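Long-range contacts in CT263 (Chlamydia trachomatis, PDB 4QAS), which probably hydrolyses the N-glycosidic bond of a purine nucleoside intermediate in the futalosine pathway, the likely chlamydial route to menaquinone: residues S63-G68 and S152-P157; T92-K97 and L119-S124; T112-L117 and S159-S164. The protein carries 1 engineered substitution. One frame throughout, in Å; residues are numbered along the deposited sequence.

Contact 1 (S63-G68 and S152-P157); sequences SPPPSG and SLVACP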
ATOM      1  N   SER A  63      10.612  20.007  17.270  1.00 28.49           N
ATOM      2  CA  SER A  63      11.396  21.191  17.530  1.00 29.91           C
ATOM      3  C   SER A  63      12.684  20.742  18.214  1.00 36.45           C
ATOM      4  O   SER A  63      12.621  20.156  19.300  1.00 37.54           O
ATOM      5  CB  SER A  63      10.623  22.136  18.433  1.00 28.66           C
ATOM      6  OG  SER A  63      11.383  23.300  18.691  1.00 30.73           O
ATOM      7  N   PRO A  64      13.856  20.977  17.580  1.00 35.09           N
ATOM      8  CA  PRO A  64      14.018  21.589  16.255  1.00 29.82           C
ATOM      9  C   PRO A  64      13.453  20.692  15.167  1.00 31.14           C
ATOM     10  O   PRO A  64      13.395  19.470  15.342  1.00 34.56           O
ATOM     11  CB  PRO A  64      15.536  21.705  16.093  1.00 35.73           C
ATOM     12  CG  PRO A  64      16.095  20.663  16.969  1.00 39.32           C
ATOM     13  CD  PRO A  64      15.147  20.525  18.131  1.00 38.16           C
ATOM     14  N   PRO A  65      12.995  21.291  14.068  1.00 29.49           N
ATOM     15  CA  PRO A  65      12.395  20.491  13.013  1.00 30.12           C
ATOM     16  C   PRO A  65      13.441  19.632  12.331  1.00 29.42           C
ATOM     17  O   PRO A  65      14.611  20.032  12.193  1.00 31.00           O
ATOM     18  CB  PRO A  65      11.821  21.547  12.052  1.00 32.46           C
ATOM     19  CG  PRO A  65      12.608  22.731  12.279  1.00 38.00           C
ATOM     20  CD  PRO A  65      13.013  22.721  13.724  1.00 33.93           C
ATOM     21  N   PRO A  66      13.070  18.432  11.895  1.00 29.97           N
ATOM     22  CA  PRO A  66      13.994  17.597  11.123  1.00 36.04           C
ATOM     23  C   PRO A  66      14.485  18.317   9.874  1.00 31.02           C
ATOM     24  O   PRO A  66      13.700  18.865   9.100  1.00 28.46           O
ATOM     25  CB  PRO A  66      13.132  16.382  10.761  1.00 35.60           C
ATOM     26  CG  PRO A  66      12.103  16.330  11.809  1.00 37.48           C
ATOM     27  CD  PRO A  66      11.804  17.737  12.165  1.00 30.31           C
ATOM     28  N   SER A  67      15.784  18.265   9.657  1.00 33.03           N
ATOM     29  CA  SER A  67      16.399  18.874   8.490  1.00 27.14           C
ATOM     30  C   SER A  67      16.668  17.809   7.427  1.00 30.55           C
ATOM     31  O   SER A  67      16.708  16.605   7.704  1.00 35.17           O
ATOM     32  CB  SER A  67      17.714  19.545   8.888  1.00 41.19           C
ATOM     33  OG  SER A  67      18.589  18.582   9.444  1.00 45.25           O
ATOM     34  N   GLY A  68      16.795  18.274   6.188  1.00 26.97           N
ATOM     35  CA  GLY A  68      17.354  17.475   5.118  1.00 26.93           C
ATOM     36  C   GLY A  68      16.356  16.762   4.233  1.00 24.81           C
ATOM     37  O   GLY A  68      16.772  16.160   3.236  1.00 27.97           O
ATOM     38  N   SER A 152       7.961  25.157   7.541  1.00 25.89           N
ATOM     39  CA  SER A 152       8.431  26.440   7.017  1.00 28.48           C
ATOM     40  C   SER A 152       9.810  26.811   7.563  1.00 29.51           C
ATOM     41  O   SER A 152      10.556  27.557   6.916  1.00 32.91           O
ATOM     42  CB  SER A 152       7.414  27.534   7.341  1.00 35.96           C
ATOM     43  OG  SER A 152       7.557  27.971   8.679  1.00 36.09           O
ATOM     44  N   LEU A 153      10.183  26.288   8.730  1.00 28.45           N
ATOM     45  CA  LEU A 153      11.455  26.650   9.345  1.00 31.64           C
ATOM     46  C   LEU A 153      12.645  26.031   8.622  1.00 33.12           C
ATOM     47  O   LEU A 153      13.750  26.582   8.680  1.00 39.16           O
ATOM     48  CB  LEU A 153      11.485  26.226  10.814  1.00 31.51           C
ATOM     49  CG  LEU A 153      10.549  26.929  11.805  1.00 32.16           C
ATOM     50  CD1 LEU A 153      10.734  26.337  13.202  1.00 37.44           C
ATOM     51  CD2 LEU A 153      10.799  28.419  11.846  1.00 38.03           C
ATOM     52  N   VAL A 154      12.459  24.888   7.966  1.00 33.97           N
ATOM     53  CA  VAL A 154      13.524  24.226   7.217  1.00 34.83           C
ATOM     54  C   VAL A 154      13.307  24.341   5.713  1.00 35.61           C
ATOM     55  O   VAL A 154      13.978  23.651   4.936  1.00 31.77           O
ATOM     56  CB  VAL A 154      13.722  22.765   7.658  1.00 40.20           C
ATOM     57  CG1 VAL A 154      14.384  22.705   9.021  1.00 39.90           C
ATOM     58  CG2 VAL A 154      12.405  22.032   7.678  1.00 39.00           C
ATOM     59  N   ALA A 155      12.392  25.209   5.283  1.00 39.68           N
ATOM     60  CA  ALA A 155      12.200  25.496   3.865  1.00 46.14           C
ATOM     61  C   ALA A 155      11.834  24.234   3.105  1.00 38.48           C
ATOM     62  O   ALA A 155      12.171  24.066   1.926  1.00 33.69           O
ATOM     63  CB  ALA A 155      13.429  26.179   3.256  1.00 47.20           C
ATOM     64  N   CYS A 156      11.163  23.341   3.784  1.00 31.16           N
ATOM     65  CA  CYS A 156      10.805  22.089   3.166  1.00 32.88           C
ATOM     66  C   CYS A 156       9.344  22.143   2.777  1.00 25.05           C
ATOM     67  O   CYS A 156       8.491  22.427   3.644  1.00 30.05           O
ATOM     68  CB  CYS A 156      11.032  20.973   4.166  1.00 30.85           C
ATOM     69  SG  CYS A 156      10.834  19.361   3.467  1.00 23.47           S
ATOM     70  N   PRO A 157       8.965  21.779   1.548  1.00 25.93           N
ATOM     71  CA  PRO A 157       7.536  21.744   1.223  1.00 20.93           C
ATOM     72  C   PRO A 157       6.800  20.742   2.108  1.00 20.63           C
ATOM     73  O   PRO A 157       7.345  19.718   2.527  1.00 19.73           O
ATOM     74  CB  PRO A 157       7.505  21.301  -0.247  1.00 28.93           C
ATOM     75  CG  PRO A 157       8.895  21.379  -0.742  1.00 37.68           C
ATOM     76  CD  PRO A 157       9.805  21.313   0.432  1.00 37.59           C
TER
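The backbones of 63-68 and 152-157 come closest at Ser67 and Val154, whose CA atoms lie 6.2 Å apart, and neither segment supplies a strand to the other: the first is an irregular proline-rich loop that enters Pro64 through a cis peptide, the second the frayed end of helix 144-153. The helix stops in a Schellman motif with Ala155 as its C-prime residue at positive phi; the bond from Ala155 N to Ser152 O is weak, at 3.4 Å. Just before it, Leu153 and Val154 have their CB atoms directed at the loop.

Pro65 is the one residue that meets both. The tip of its ring does the touching: Pro65 CG stands 3.7 Å from Val154 CG1 and 4.0 Å from Leu153 CB, so it rests against two successive side chains at the helix end. Pro65 and Val154 slide past each other in opposite senses, whereas Leu153 crosses the ring at about a right angle. Val154 has CG1 anti to its carbonyl carbon (chi1 -73°), which leaves CG2 in the crowded position between N and C, and that second methyl comes to 3.7 Å from Pro66 O. Trp72 of strand 71-80 touches Pro65, Pro66 and Val154, tying both segments to the sheet.

Only 189 Å² is buried in total, and the touching residues are all at least partly exposed. With carbon contacts alone joining the side chains, the fit of apolar surfaces rather than directed bonds probably sets how these two segments lie together.

Contact 2 (T92-K97 and L119-S124); sequences TITSVK and LAQLTS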
ATOM      1  N   THR A  92      -6.818  16.175   0.282  1.00 13.10           N
ATOM      2  CA  THR A  92      -5.592  16.940   0.426  1.00 13.55           C
ATOM      3  C   THR A  92      -5.937  18.364   0.819  1.00 14.91           C
ATOM      4  O   THR A  92      -6.986  18.879   0.453  1.00 16.54           O
ATOM      5  CB  THR A  92      -4.728  16.879  -0.845  1.00 15.36           C
ATOM      6  OG1 THR A  92      -3.445  17.461  -0.542  1.00 18.26           O
ATOM      7  CG2 THR A  92      -5.370  17.540  -2.033  1.00 15.47           C
ATOM      8  N   ILE A  93      -5.071  18.984   1.588  1.00 14.53           N
ATOM      9  CA  ILE A  93      -5.342  20.296   2.189  1.00 13.27           C
ATOM     10  C   ILE A  93      -4.710  21.415   1.375  1.00 15.56           C
ATOM     11  O   ILE A  93      -3.548  21.327   0.943  1.00 16.16           O
ATOM     12  CB  ILE A  93      -4.843  20.295   3.637  1.00 14.10           C
ATOM     13  CG1 ILE A  93      -5.473  19.141   4.409  1.00 14.58           C
ATOM     14  CG2 ILE A  93      -5.076  21.639   4.287  1.00 13.83           C
ATOM     15  CD1 ILE A  93      -7.017  19.109   4.378  1.00 14.30           C
ATOM     16  N   THR A  94      -5.469  22.496   1.170  1.00 15.61           N
ATOM     17  CA  THR A  94      -4.956  23.665   0.471  1.00 15.97           C
ATOM     18  C   THR A  94      -4.385  24.681   1.437  1.00 16.45           C
ATOM     19  O   THR A  94      -3.355  25.293   1.149  1.00 18.88           O
ATOM     20  CB  THR A  94      -6.077  24.290  -0.360  1.00 19.25           C
ATOM     21  OG1 THR A  94      -7.196  24.583   0.486  1.00 20.19           O
ATOM     22  CG2 THR A  94      -6.524  23.309  -1.439  1.00 23.47           C
ATOM     23  N   SER A  95      -5.053  24.912   2.557  1.00 16.36           N
ATOM     24  CA  SER A  95      -4.530  25.780   3.599  1.00 17.06           C
ATOM     25  C   SER A  95      -4.988  25.244   4.942  1.00 17.18           C
ATOM     26  O   SER A  95      -6.018  24.577   5.054  1.00 15.30           O
ATOM     27  CB  SER A  95      -4.941  27.241   3.404  1.00 20.66           C
ATOM     28  OG  SER A  95      -6.293  27.405   3.744  1.00 23.01           O
ATOM     29  N   VAL A  96      -4.182  25.530   5.954  1.00 14.63           N
ATOM     30  CA  VAL A  96      -4.461  25.135   7.316  1.00 14.69           C
ATOM     31  C   VAL A  96      -4.431  26.379   8.197  1.00 14.18           C
ATOM     32  O   VAL A  96      -3.516  27.216   8.082  1.00 16.01           O
ATOM     33  CB  VAL A  96      -3.480  24.051   7.794  1.00 15.30           C
ATOM     34  CG1 VAL A  96      -2.027  24.507   7.678  1.00 16.62           C
ATOM     35  CG2 VAL A  96      -3.836  23.601   9.187  1.00 16.35           C
ATOM     36  N   LYS A  97      -5.428  26.510   9.051  1.00 15.54           N
ATOM     37  CA  LYS A  97      -5.558  27.625   9.984  1.00 17.84           C
ATOM     38  C   LYS A  97      -5.431  27.070  11.389  1.00 21.99           C
ATOM     39  O   LYS A  97      -6.104  26.091  11.721  1.00 20.49           O
ATOM     40  CB  LYS A  97      -6.972  28.224   9.908  1.00 26.61           C
ATOM     41  CG  LYS A  97      -7.362  28.974   8.654  1.00 47.18           C
ATOM     42  CD  LYS A  97      -8.735  29.647   8.840  1.00 63.53           C
ATOM     43  CE  LYS A  97      -9.843  28.630   9.123  1.00 83.58           C
ATOM     44  NZ  LYS A  97     -11.196  29.240   9.265  1.00 94.94           N
ATOM     45  N   LEU A 119      -9.811  18.585  -2.802  1.00 15.89           N
ATOM     46  CA  LEU A 119      -9.285  19.676  -1.997  1.00 16.16           C
ATOM     47  C   LEU A 119     -10.183  19.966  -0.802  1.00 18.06           C
ATOM     48  O   LEU A 119     -11.419  19.936  -0.905  1.00 18.88           O
ATOM     49  CB  LEU A 119      -9.162  20.925  -2.867  1.00 19.24           C
ATOM     50  CG  LEU A 119      -8.390  20.778  -4.180  1.00 20.51           C
ATOM     51  CD1 LEU A 119      -8.380  22.088  -4.952  1.00 23.65           C
ATOM     52  CD2 LEU A 119      -6.986  20.312  -3.902  1.00 21.09           C
ATOM     53  N   ALA A 120      -9.562  20.346   0.312  1.00 16.11           N
ATOM     54  CA  ALA A 120     -10.298  20.792   1.490  1.00 17.90           C
ATOM     55  C   ALA A 120      -9.443  21.762   2.291  1.00 16.46           C
ATOM     56  O   ALA A 120      -8.209  21.775   2.185  1.00 16.29           O
ATOM     57  CB  ALA A 120     -10.703  19.633   2.403  1.00 17.93           C
ATOM     58  N   GLN A 121     -10.111  22.543   3.130  1.00 19.08           N
ATOM     59  CA  GLN A 121      -9.461  23.421   4.097  1.00 16.85           C
ATOM     60  C   GLN A 121      -9.491  22.777   5.467  1.00 15.59           C
ATOM     61  O   GLN A 121     -10.411  22.017   5.796  1.00 17.66           O
ATOM     62  CB  GLN A 121     -10.175  24.762   4.179  1.00 23.09           C
ATOM     63  CG  GLN A 121      -9.971  25.615   2.922  1.00 41.47           C
ATOM     64  CD  GLN A 121     -10.677  26.961   2.988  1.00 74.40           C
ATOM     65  OE1 GLN A 121     -11.772  27.075   3.540  1.00 83.94           O
ATOM     66  NE2 GLN A 121     -10.049  27.989   2.419  1.00 82.99           N
ATOM     67  N   LEU A 122      -8.439  23.029   6.242  1.00 15.41           N
ATOM     68  CA  LEU A 122      -8.223  22.395   7.539  1.00 13.06           C
ATOM     69  C   LEU A 122      -8.089  23.486   8.588  1.00 14.55           C
ATOM     70  O   LEU A 122      -7.445  24.507   8.351  1.00 15.51           O
ATOM     71  CB  LEU A 122      -6.944  21.596   7.507  1.00 13.74           C
ATOM     72  CG  LEU A 122      -6.586  20.834   8.778  1.00 14.28           C
ATOM     73  CD1 LEU A 122      -7.650  19.777   9.133  1.00 14.38           C
ATOM     74  CD2 LEU A 122      -5.245  20.214   8.607  1.00 14.52           C
ATOM     75  N   THR A 123      -8.720  23.284   9.739  1.00 14.63           N
ATOM     76  CA  THR A 123      -8.494  24.098  10.919  1.00 14.96           C
ATOM     77  C   THR A 123      -7.944  23.199  12.003  1.00 14.57           C
ATOM     78  O   THR A 123      -8.468  22.107  12.215  1.00 14.73           O
ATOM     79  CB  THR A 123      -9.785  24.725  11.397  1.00 16.27           C
ATOM     80  OG1 THR A 123     -10.259  25.607  10.388  1.00 20.81           O
ATOM     81  CG2 THR A 123      -9.578  25.539  12.657  1.00 19.56           C
ATOM     82  N   SER A 124      -6.904  23.671  12.683  1.00 15.35           N
ATOM     83  CA  SER A 124      -6.265  22.949  13.777  1.00 15.69           C
ATOM     84  C   SER A 124      -6.623  23.637  15.075  1.00 16.57           C
ATOM     85  O   SER A 124      -6.500  24.858  15.183  1.00 18.71           O
ATOM     86  CB  SER A 124      -4.741  22.950  13.644  1.00 15.66           C
ATOM     87  OG  SER A 124      -4.325  22.300  12.457  1.00 16.45           O
TER
HETATM   88  O   HOH W   1      -7.330  27.287   1.223  1.00 28.40           O
HETATM   89  O   HOH W   2      -8.047  26.593   6.319  1.00 28.80           O
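Two neighbouring parallel strands of the mixed sheet meet here, 90-99 and 119-124, and a beta bulge interrupts their pairing. Before it, Thr92 pairs with Leu119 and Ile93 with Ala120; after it, Val96 pairs with Leu122 and Lys97 with Thr123, a shift of one residue. Ala120 O takes the N-H of Thr94 at 3.0 Å (159° at the hydrogen). Beyond the corner at Thr94, Leu122 N donates to Ser95 O, Lys97 N to Leu122 O, and Ser124 N to Lys97 O, the last at 2.7 Å and 169°.

Strand 90-99 also pairs antiparallel with 106-110 and 158-167, so it is an interior strand of the mixed sheet in the α/β fold. On the face of Ile93, Val96 and Leu122, the side chains of Ile93 and Leu122 cross obliquely, Ile93 CG2 coming to 3.7 Å from Leu122 CB. Val96 and Leu122 instead run side by side, Val96 CG2 lying 3.7 Å from Leu122 CD2. Met160 touches all three.

At the bulge, one water bonds to Thr94 OG1, donates to Ser95 OG at 2.7 Å and accepts from Gln121 NE2. Ser95 OG also bonds Glu108. Farther along, the bent Lys97 chain (chi3 -61°) brings its CE to 3.3 Å from Thr123 OG1.

Contact 3 (T112-L117 and S159-S164); sequences TPIPRL and SMIKVS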
ATOM      1  N   THR A 112       0.903  22.394   0.286  1.00 19.37           N
ATOM      2  CA  THR A 112       1.065  21.974  -1.107  1.00 19.64           C
ATOM      3  C   THR A 112       0.094  20.834  -1.400  1.00 16.94           C
ATOM      4  O   THR A 112       0.229  19.752  -0.808  1.00 17.64           O
ATOM      5  CB  THR A 112       2.484  21.505  -1.326  1.00 20.31           C
ATOM      6  OG1 THR A 112       3.371  22.608  -1.072  1.00 25.51           O
ATOM      7  CG2 THR A 112       2.679  21.001  -2.757  1.00 23.56           C
ATOM      8  N   PRO A 113      -0.867  20.996  -2.313  1.00 19.55           N
ATOM      9  CA  PRO A 113      -1.835  19.921  -2.529  1.00 19.21           C
ATOM     10  C   PRO A 113      -1.227  18.749  -3.278  1.00 18.40           C
ATOM     11  O   PRO A 113      -0.392  18.896  -4.169  1.00 23.28           O
ATOM     12  CB  PRO A 113      -2.945  20.578  -3.357  1.00 25.31           C
ATOM     13  CG  PRO A 113      -2.679  22.021  -3.308  1.00 32.82           C
ATOM     14  CD  PRO A 113      -1.201  22.178  -3.119  1.00 24.67           C
ATOM     15  N   ILE A 114      -1.685  17.571  -2.905  1.00 17.98           N
ATOM     16  CA  ILE A 114      -1.258  16.314  -3.507  1.00 17.57           C
ATOM     17  C   ILE A 114      -2.108  16.068  -4.742  1.00 18.93           C
ATOM     18  O   ILE A 114      -3.340  16.220  -4.677  1.00 19.55           O
ATOM     19  CB  ILE A 114      -1.434  15.185  -2.493  1.00 19.42           C
ATOM     20  CG1 ILE A 114      -0.406  15.382  -1.386  1.00 27.73           C
ATOM     21  CG2 ILE A 114      -1.320  13.798  -3.150  1.00 21.86           C
ATOM     22  CD1 ILE A 114      -0.765  14.727  -0.139  1.00 22.69           C
ATOM     23  N   PRO A 115      -1.515  15.652  -5.850  1.00 19.77           N
ATOM     24  CA  PRO A 115      -2.301  15.386  -7.057  1.00 22.83           C
ATOM     25  C   PRO A 115      -3.359  14.318  -6.833  1.00 23.60           C
ATOM     26  O   PRO A 115      -3.162  13.358  -6.081  1.00 21.28           O
ATOM     27  CB  PRO A 115      -1.256  14.887  -8.055  1.00 24.27           C
ATOM     28  CG  PRO A 115       0.051  15.372  -7.554  1.00 32.73           C
ATOM     29  CD  PRO A 115      -0.064  15.458  -6.075  1.00 21.55           C
ATOM     30  N   ARG A 116      -4.493  14.491  -7.515  1.00 21.88           N
ATOM     31  CA  ARG A 116      -5.573  13.516  -7.636  1.00 21.73           C
ATOM     32  C   ARG A 116      -6.359  13.290  -6.351  1.00 21.68           C
ATOM     33  O   ARG A 116      -7.213  12.393  -6.313  1.00 26.26           O
ATOM     34  CB  ARG A 116      -5.094  12.188  -8.212  1.00 26.45           C
ATOM     35  CG  ARG A 116      -4.748  12.361  -9.684  1.00 58.03           C
ATOM     36  CD  ARG A 116      -4.242  11.101 -10.312  1.00 86.72           C
ATOM     37  NE  ARG A 116      -2.996  10.646  -9.699  1.00 93.32           N
ATOM     38  CZ  ARG A 116      -1.779  11.032 -10.077  1.00 85.96           C
ATOM     39  NH1 ARG A 116      -1.618  11.894 -11.074  1.00 85.86           N
ATOM     40  NH2 ARG A 116      -0.715  10.553  -9.448  1.00 75.10           N
ATOM     41  N   LEU A 117      -6.125  14.057  -5.342  1.00 17.54           N
ATOM     42  CA  LEU A 117      -6.973  14.061  -4.155  1.00 16.31           C
ATOM     43  C   LEU A 117      -7.865  15.295  -4.167  1.00 17.90           C
ATOM     44  O   LEU A 117      -7.448  16.366  -4.645  1.00 18.01           O
ATOM     45  CB  LEU A 117      -6.163  14.043  -2.852  1.00 15.14           C
ATOM     46  CG  LEU A 117      -5.489  12.692  -2.534  1.00 15.74           C
ATOM     47  CD1 LEU A 117      -4.586  12.845  -1.315  1.00 16.75           C
ATOM     48  CD2 LEU A 117      -6.498  11.594  -2.285  1.00 18.47           C
ATOM     49  N   SER A 159       2.920  18.761   2.566  1.00 16.43           N
ATOM     50  CA  SER A 159       1.614  18.381   2.060  1.00 15.39           C
ATOM     51  C   SER A 159       0.872  17.648   3.153  1.00 13.53           C
ATOM     52  O   SER A 159       1.471  17.142   4.094  1.00 16.55           O
ATOM     53  CB  SER A 159       1.733  17.472   0.835  1.00 17.81           C
ATOM     54  OG  SER A 159       2.366  18.099  -0.232  1.00 19.49           O
ATOM     55  N   MET A 160      -0.448  17.628   3.043  1.00 14.55           N
ATOM     56  CA  MET A 160      -1.305  17.017   4.039  0.58 13.07           C
ATOM     57  C   MET A 160      -2.350  16.150   3.387  1.00 15.00           C
ATOM     58  O   MET A 160      -2.945  16.534   2.392  1.00 16.84           O
ATOM     59  CB  MET A 160      -2.060  18.072   4.806  0.58 20.60           C
ATOM     60  CG  MET A 160      -1.307  18.628   5.928  0.58 17.83           C
ATOM     61  SD  MET A 160      -2.243  19.849   6.776  0.58 16.05           S
ATOM     62  CE  MET A 160      -0.931  20.724   7.616  0.58 45.10           C
ATOM     63  N   ILE A 161      -2.541  14.989   3.967  1.00 12.53           N
ATOM     64  CA  ILE A 161      -3.620  14.060   3.643  1.00 13.30           C
ATOM     65  C   ILE A 161      -4.446  13.939   4.913  1.00 12.53           C
ATOM     66  O   ILE A 161      -3.914  13.594   5.970  1.00 13.29           O
ATOM     67  CB  ILE A 161      -3.080  12.672   3.279  1.00 13.56           C
ATOM     68  CG1 ILE A 161      -2.164  12.749   2.064  1.00 15.15           C
ATOM     69  CG2 ILE A 161      -4.228  11.721   3.004  1.00 15.51           C
ATOM     70  CD1 ILE A 161      -1.332  11.487   1.818  1.00 16.88           C
ATOM     71  N   LYS A 162      -5.739  14.224   4.815  1.00 12.32           N
ATOM     72  CA  LYS A 162      -6.627  14.101   5.957  1.00 11.62           C
ATOM     73  C   LYS A 162      -7.833  13.275   5.545  1.00 11.40           C
ATOM     74  O   LYS A 162      -8.472  13.572   4.544  1.00 12.69           O
ATOM     75  CB  LYS A 162      -7.059  15.465   6.490  1.00 12.99           C
ATOM     76  CG  LYS A 162      -5.880  16.301   6.992  1.00 13.78           C
ATOM     77  CD  LYS A 162      -5.361  15.877   8.364  1.00 13.13           C
ATOM     78  CE  LYS A 162      -3.920  16.367   8.607  1.00 15.09           C
ATOM     79  NZ  LYS A 162      -3.500  16.258  10.013  1.00 15.61           N
ATOM     80  N   VAL A 163      -8.137  12.259   6.349  1.00 11.36           N
ATOM     81  CA  VAL A 163      -9.314  11.419   6.126  1.00 11.48           C
ATOM     82  C   VAL A 163     -10.375  11.808   7.144  1.00 11.52           C
ATOM     83  O   VAL A 163     -10.083  11.943   8.326  1.00 11.87           O
ATOM     84  CB  VAL A 163      -8.978   9.919   6.184  1.00 11.57           C
ATOM     85  CG1 VAL A 163      -8.459   9.500   7.513  1.00 12.05           C
ATOM     86  CG2 VAL A 163     -10.199   9.088   5.800  1.00 12.12           C
ATOM     87  N   SER A 164     -11.592  12.040   6.662  1.00 12.38           N
ATOM     88  CA  SER A 164     -12.698  12.423   7.545  1.00 11.54           C
ATOM     89  C   SER A 164     -13.065  11.265   8.465  1.00 11.94           C
ATOM     90  O   SER A 164     -13.446  10.173   8.009  1.00 13.98           O
ATOM     91  CB  SER A 164     -13.877  12.875   6.709  1.00 13.02           C
ATOM     92  OG  SER A 164     -14.138  11.941   5.703  1.00 14.13           O
TER
HETATM   93  O   HOH W   3      -1.752  19.263   1.056  1.00 18.77           O
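Ile114 and Ile161 cross at about a right angle, and this crossing joins the 112-117 loop to strand 158-167. Both have CG1 anti to the carbonyl carbon, beside the backbone N, and both are extended at chi2. In Ile114 this extension carries CD1 across to Ile161 CG1. The separation of Ile114 CD1 and Ile161 CG1, 3.3 Å, is tighter than ordinary van der Waals contact. Leu117 also crosses Ile161 at roughly a right angle, but more loosely, its CD1 lying 4.2 Å from Ile161 CG1. The same side chain of Ile161 is met by Leu187, Ile191 and Ile194 of helix 180-197, and Ile194 reaches Ile114 as well, so the loop and the helix share one apolar cluster.

Ser159 makes the polar half. Its OG, anti to the carbonyl carbon, donates to Thr112 O at 2.8 Å. The approach is from above the carbonyl plane, 30° out of it, and the C=O...OG angle is 135°, so the donor is not aligned with a lone pair. Ser159 CB, placed by the backbone, packs 3.7 Å from Ile114 CG1. A water 2.8 Å from Thr112 O, to which it appears to donate, accepts from Met160 N at 2.9 Å and so bridges the backbones of loop and strand.

Ile114 and Leu117 are the first and last residues of a type II beta turn, with Arg116 at positive phi in its third position. The turn presents both side chains to the strand while Pro115 and Arg116 stay outside. Strand 158-167 runs between 71-80 (parallel) and 90-99 (antiparallel), and helix 180-197 and the 112-117 loop lie against its Ile161 side, consistent with the α/β fold of MTAN-like nucleosidases, in which helices pack on a central mixed sheet.

Followed from the N terminus, the chain first reaches 63-68, in the loop before strand 71-80; the partner of 63-68, segment 152-157, arrives only at the end of helix 144-153, so contact 1 closes the longest loop. Contact 2 is nested within it, with strand 106-110 and segment 112-117 lying between its own strands. Contact 3 starts inside contact 2's loop and ends beyond contact 1, at 159-164, so it crosses both. Contacts 2 and 3 touch: Thr92 OG1 probably bonds Ile114 N and Met160 O, joining loop and neighbouring strands. Contact 1 lies about 20 Å away, centre to centre, linked to contact 3 by the chain running from 157 to 159.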